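Local structure of glucose-resistance amylase regulator (Weissella paramesenteroides ATCC 33313, 4RK6) at residues I103-I117 and E264-Q276. The protein binds glucose and, as a LacI-family regulator, probably controls transcription by binding DNA at regulatory sites. Residues are numbered along the deposited sequence; the frame is centred on the assembly and turned at random.
Sequences ISAVTSNEFEMMNSI and EPQIIYIPTELIQ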
# COMPACT_ATOMS: atom_id res chain seq x y z
N ILE A 103 16.81 -11.25 21.40
CA ILE A 103 17.12 -10.14 20.49
C ILE A 103 16.51 -8.82 20.93
O ILE A 103 15.57 -8.79 21.69
CB ILE A 103 16.65 -10.46 19.05
CG1 ILE A 103 15.13 -10.46 18.90
CG2 ILE A 103 17.28 -11.76 18.56
CD1 ILE A 103 14.71 -10.66 17.45
N SER A 104 17.05 -7.73 20.42
CA SER A 104 16.50 -6.41 20.70
C SER A 104 15.29 -6.13 19.80
O SER A 104 15.09 -6.76 18.77
CB SER A 104 17.54 -5.31 20.49
OG SER A 104 18.58 -5.43 21.44
N ALA A 105 14.48 -5.18 20.23
CA ALA A 105 13.25 -4.86 19.50
C ALA A 105 13.03 -3.37 19.55
O ALA A 105 13.30 -2.76 20.56
CB ALA A 105 12.05 -5.56 20.12
N VAL A 106 12.47 -2.83 18.48
CA VAL A 106 12.03 -1.44 18.49
C VAL A 106 10.56 -1.43 18.10
O VAL A 106 10.18 -2.03 17.06
CB VAL A 106 12.82 -0.59 17.48
CG1 VAL A 106 12.37 0.86 17.59
CG2 VAL A 106 14.33 -0.72 17.73
N THR A 107 9.75 -0.78 18.92
CA THR A 107 8.29 -0.89 18.81
C THR A 107 7.59 0.27 19.48
O THR A 107 8.13 0.91 20.40
CB THR A 107 7.81 -2.25 19.41
OG1 THR A 107 6.39 -2.41 19.23
CG2 THR A 107 8.12 -2.33 20.90
N SER A 108 6.37 0.55 19.03
CA SER A 108 5.46 1.35 19.83
C SER A 108 5.10 0.51 21.05
O SER A 108 5.06 -0.72 20.97
CB SER A 108 4.19 1.71 19.03
OG SER A 108 4.51 2.45 17.85
N ASN A 109 4.80 1.17 22.16
CA ASN A 109 4.37 0.47 23.35
C ASN A 109 2.90 0.06 23.26
O ASN A 109 2.02 0.91 23.33
CB ASN A 109 4.60 1.31 24.60
CG ASN A 109 4.35 0.54 25.89
OD1 ASN A 109 3.23 0.14 26.22
ND2 ASN A 109 5.41 0.37 26.68
N GLU A 110 2.67 -1.23 23.12
CA GLU A 110 1.33 -1.74 22.81
C GLU A 110 0.30 -1.44 23.91
O GLU A 110 -0.81 -1.01 23.61
CB GLU A 110 1.36 -3.24 22.49
CG GLU A 110 1.91 -3.56 21.11
CD GLU A 110 0.85 -3.44 20.01
OE1 GLU A 110 -0.35 -3.25 20.31
OE2 GLU A 110 1.24 -3.59 18.85
N PHE A 111 0.66 -1.63 25.18
CA PHE A 111 -0.32 -1.34 26.21
C PHE A 111 -0.63 0.15 26.29
O PHE A 111 -1.78 0.53 26.49
CB PHE A 111 0.09 -1.88 27.58
CG PHE A 111 -0.96 -1.64 28.62
CD1 PHE A 111 -2.10 -2.44 28.68
CD2 PHE A 111 -0.85 -0.55 29.48
CE1 PHE A 111 -3.10 -2.18 29.58
CE2 PHE A 111 -1.85 -0.30 30.40
CZ PHE A 111 -2.97 -1.11 30.45
N GLU A 112 0.39 0.99 26.17
CA GLU A 112 0.16 2.44 26.20
C GLU A 112 -0.75 2.88 25.07
O GLU A 112 -1.64 3.73 25.28
CB GLU A 112 1.49 3.18 26.11
CG GLU A 112 1.42 4.66 26.42
CD GLU A 112 2.78 5.33 26.34
OE1 GLU A 112 2.90 6.36 25.65
OE2 GLU A 112 3.74 4.83 26.97
N MSE A 113 -0.53 2.34 23.86
CA MSE A 113 -1.41 2.67 22.71
C MSE A 113 -2.82 2.32 23.05
O MSE A 113 -3.72 3.18 22.97
CB MSE A 113 -1.05 1.92 21.43
CG MSE A 113 0.24 2.44 20.81
SE MSE A 113 0.35 1.82 18.95
CE MSE A 113 0.88 -0.05 19.34
N MSE A 114 -3.04 1.08 23.47
CA MSE A 114 -4.40 0.61 23.74
C MSE A 114 -5.03 1.34 24.88
O MSE A 114 -6.20 1.72 24.82
CB MSE A 114 -4.42 -0.88 24.05
CG MSE A 114 -5.83 -1.40 24.27
SE MSE A 114 -6.87 -1.36 22.60
CE MSE A 114 -5.78 -2.64 21.62
N ASN A 115 -4.28 1.52 25.95
CA ASN A 115 -4.80 2.22 27.09
C ASN A 115 -5.16 3.68 26.79
O ASN A 115 -6.16 4.18 27.29
CB ASN A 115 -3.83 2.11 28.24
CG ASN A 115 -4.44 2.53 29.53
OD1 ASN A 115 -5.41 1.92 30.00
ND2 ASN A 115 -3.92 3.62 30.11
N SER A 116 -4.39 4.35 25.94
CA SER A 116 -4.72 5.72 25.54
C SER A 116 -6.06 5.76 24.81
O SER A 116 -6.82 6.68 24.96
CB SER A 116 -3.61 6.35 24.69
OG SER A 116 -3.60 5.86 23.35
N ILE A 117 -6.36 4.75 24.01
CA ILE A 117 -7.59 4.77 23.24
C ILE A 117 -8.79 4.52 24.15
O ILE A 117 -9.78 5.19 24.06
CB ILE A 117 -7.58 3.71 22.11
CG1 ILE A 117 -6.44 4.00 21.12
CG2 ILE A 117 -8.94 3.65 21.43
CD1 ILE A 117 -6.18 2.87 20.15
N GLU A 264 22.30 -7.52 27.66
CA GLU A 264 22.66 -7.08 26.31
C GLU A 264 21.43 -6.68 25.45
O GLU A 264 21.40 -5.57 24.92
CB GLU A 264 23.51 -8.16 25.61
CG GLU A 264 24.11 -7.72 24.28
CD GLU A 264 24.99 -6.49 24.42
OE1 GLU A 264 24.67 -5.46 23.80
OE2 GLU A 264 25.98 -6.55 25.17
N PRO A 265 20.42 -7.57 25.30
CA PRO A 265 19.28 -7.23 24.43
C PRO A 265 18.33 -6.21 25.07
O PRO A 265 18.08 -6.28 26.27
CB PRO A 265 18.55 -8.58 24.25
CG PRO A 265 19.42 -9.62 24.92
CD PRO A 265 20.22 -8.88 25.95
N GLN A 266 17.78 -5.28 24.28
CA GLN A 266 16.87 -4.27 24.84
C GLN A 266 15.58 -4.08 24.05
O GLN A 266 15.48 -4.54 22.93
CB GLN A 266 17.60 -2.94 25.03
CG GLN A 266 18.34 -2.40 23.83
CD GLN A 266 19.02 -1.05 24.13
OE1 GLN A 266 20.14 -0.80 23.70
NE2 GLN A 266 18.32 -0.18 24.84
N ILE A 267 14.59 -3.46 24.67
CA ILE A 267 13.38 -3.04 23.99
C ILE A 267 13.36 -1.52 24.01
O ILE A 267 13.44 -0.91 25.09
CB ILE A 267 12.11 -3.58 24.68
CG1 ILE A 267 12.11 -5.11 24.66
CG2 ILE A 267 10.86 -3.07 23.99
CD1 ILE A 267 10.94 -5.74 25.40
N ILE A 268 13.26 -0.90 22.84
CA ILE A 268 13.16 0.56 22.75
C ILE A 268 11.75 0.89 22.29
O ILE A 268 11.30 0.38 21.26
CB ILE A 268 14.20 1.12 21.79
CG1 ILE A 268 15.61 0.82 22.32
CG2 ILE A 268 14.00 2.62 21.63
CD1 ILE A 268 16.69 1.01 21.28
N TYR A 269 11.05 1.70 23.08
CA TYR A 269 9.69 2.10 22.78
C TYR A 269 9.72 3.45 22.09
O TYR A 269 10.39 4.38 22.56
CB TYR A 269 8.82 2.15 24.05
CG TYR A 269 8.57 0.80 24.66
CD1 TYR A 269 7.85 -0.16 23.99
CD2 TYR A 269 9.10 0.48 25.92
CE1 TYR A 269 7.63 -1.41 24.53
CE2 TYR A 269 8.88 -0.77 26.48
CZ TYR A 269 8.15 -1.70 25.78
OH TYR A 269 7.93 -2.94 26.31
N ILE A 270 9.00 3.53 20.98
CA ILE A 270 8.87 4.74 20.20
C ILE A 270 7.50 5.36 20.53
O ILE A 270 6.47 4.67 20.48
CB ILE A 270 9.04 4.44 18.70
CG1 ILE A 270 10.36 3.69 18.43
CG2 ILE A 270 8.92 5.72 17.86
CD1 ILE A 270 11.63 4.43 18.83
N PRO A 271 7.48 6.65 20.89
CA PRO A 271 6.23 7.30 21.27
C PRO A 271 5.20 7.30 20.15
O PRO A 271 5.56 7.30 18.98
CB PRO A 271 6.64 8.76 21.54
CG PRO A 271 8.12 8.79 21.55
CD PRO A 271 8.58 7.63 20.72
N THR A 272 3.94 7.33 20.56
CA THR A 272 2.81 7.50 19.63
C THR A 272 1.97 8.67 20.10
O THR A 272 2.22 9.28 21.14
CB THR A 272 1.91 6.24 19.58
OG1 THR A 272 1.25 6.04 20.82
CG2 THR A 272 2.72 5.04 19.23
N GLU A 273 0.93 8.96 19.35
CA GLU A 273 0.05 10.05 19.70
C GLU A 273 -1.32 9.75 19.10
O GLU A 273 -1.42 9.14 18.03
CB GLU A 273 0.58 11.34 19.11
CG GLU A 273 0.78 11.30 17.60
CD GLU A 273 1.68 12.42 17.09
OE1 GLU A 273 2.41 13.04 17.91
OE2 GLU A 273 1.64 12.69 15.86
N LEU A 274 -2.33 10.21 19.81
CA LEU A 274 -3.71 9.97 19.43
C LEU A 274 -4.15 11.22 18.69
O LEU A 274 -4.15 12.32 19.25
CB LEU A 274 -4.54 9.68 20.67
CG LEU A 274 -5.92 9.10 20.39
CD1 LEU A 274 -6.48 8.42 21.63
CD2 LEU A 274 -6.88 10.18 19.90
N ILE A 275 -4.44 11.07 17.40
CA ILE A 275 -4.87 12.16 16.58
C ILE A 275 -6.37 12.15 16.44
O ILE A 275 -6.98 11.22 15.89
CB ILE A 275 -4.23 12.10 15.18
CG1 ILE A 275 -2.72 12.09 15.30
CG2 ILE A 275 -4.72 13.27 14.34
CD1 ILE A 275 -2.01 11.97 13.99
N GLN A 276 -6.98 13.21 16.96
CA GLN A 276 -8.42 13.32 16.98
C GLN A 276 -8.87 13.93 15.68
O GLN A 276 -8.40 15.00 15.31
CB GLN A 276 -8.80 14.19 18.17
CG GLN A 276 -10.25 14.44 18.37
CD GLN A 276 -10.39 15.65 19.23
OE1 GLN A 276 -9.87 15.66 20.35
NE2 GLN A 276 -11.02 16.69 18.70
O HOH W 1 5.57 4.93 17.22
O HOH W 2 4.89 4.01 22.50
O HOH W 3 3.66 7.71 23.60
O HOH W 4 -1.13 7.33 22.01
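A105 and T107 of strand 104-108 hydrogen-bond to Q266, I268 and I270, pairing it in parallel with strand 267-270 in the periplasmic-binding-protein fold of LacI-type regulators; both segments then run on from the N-terminal lobe into the C-terminal one, as the hinge crossovers do in this family. The backbone hydrogen bonds run from A105 N to Q266 O, I268 N to A105 O, T107 N to I268 O and I270 N to T107 O. S104 extends the ladder: with OG anti to the carbonyl carbon (chi1 -66°), its hydroxyl accepts Q266 N at 3.0 Å.

N109 can be followed outward. Its CB lies 3.6 Å from Y269 CD1, its CG passes over the CD1-CE1 side, and ND2 ends 3.4 Å above the centre of the Y269 ring, amide and ring planes 50° apart. I267 CG2 packs on the opposite face. Asparagine suits this N-cap because OD1 accepts E112 N while ND2 rests on the aromatic face.

On the other side of the sheet, V106 CG1 meets I270 CG1 at 3.6 Å, beta-branched chains suiting strands. Beyond the strands, T272 CG2 packs against S108, whose OG is hydrogen-bonded to OE1 of Q242, a residue of the glucose pocket, while one water joins T272 OG1 to S116 OG, 3.2 Å from the latter.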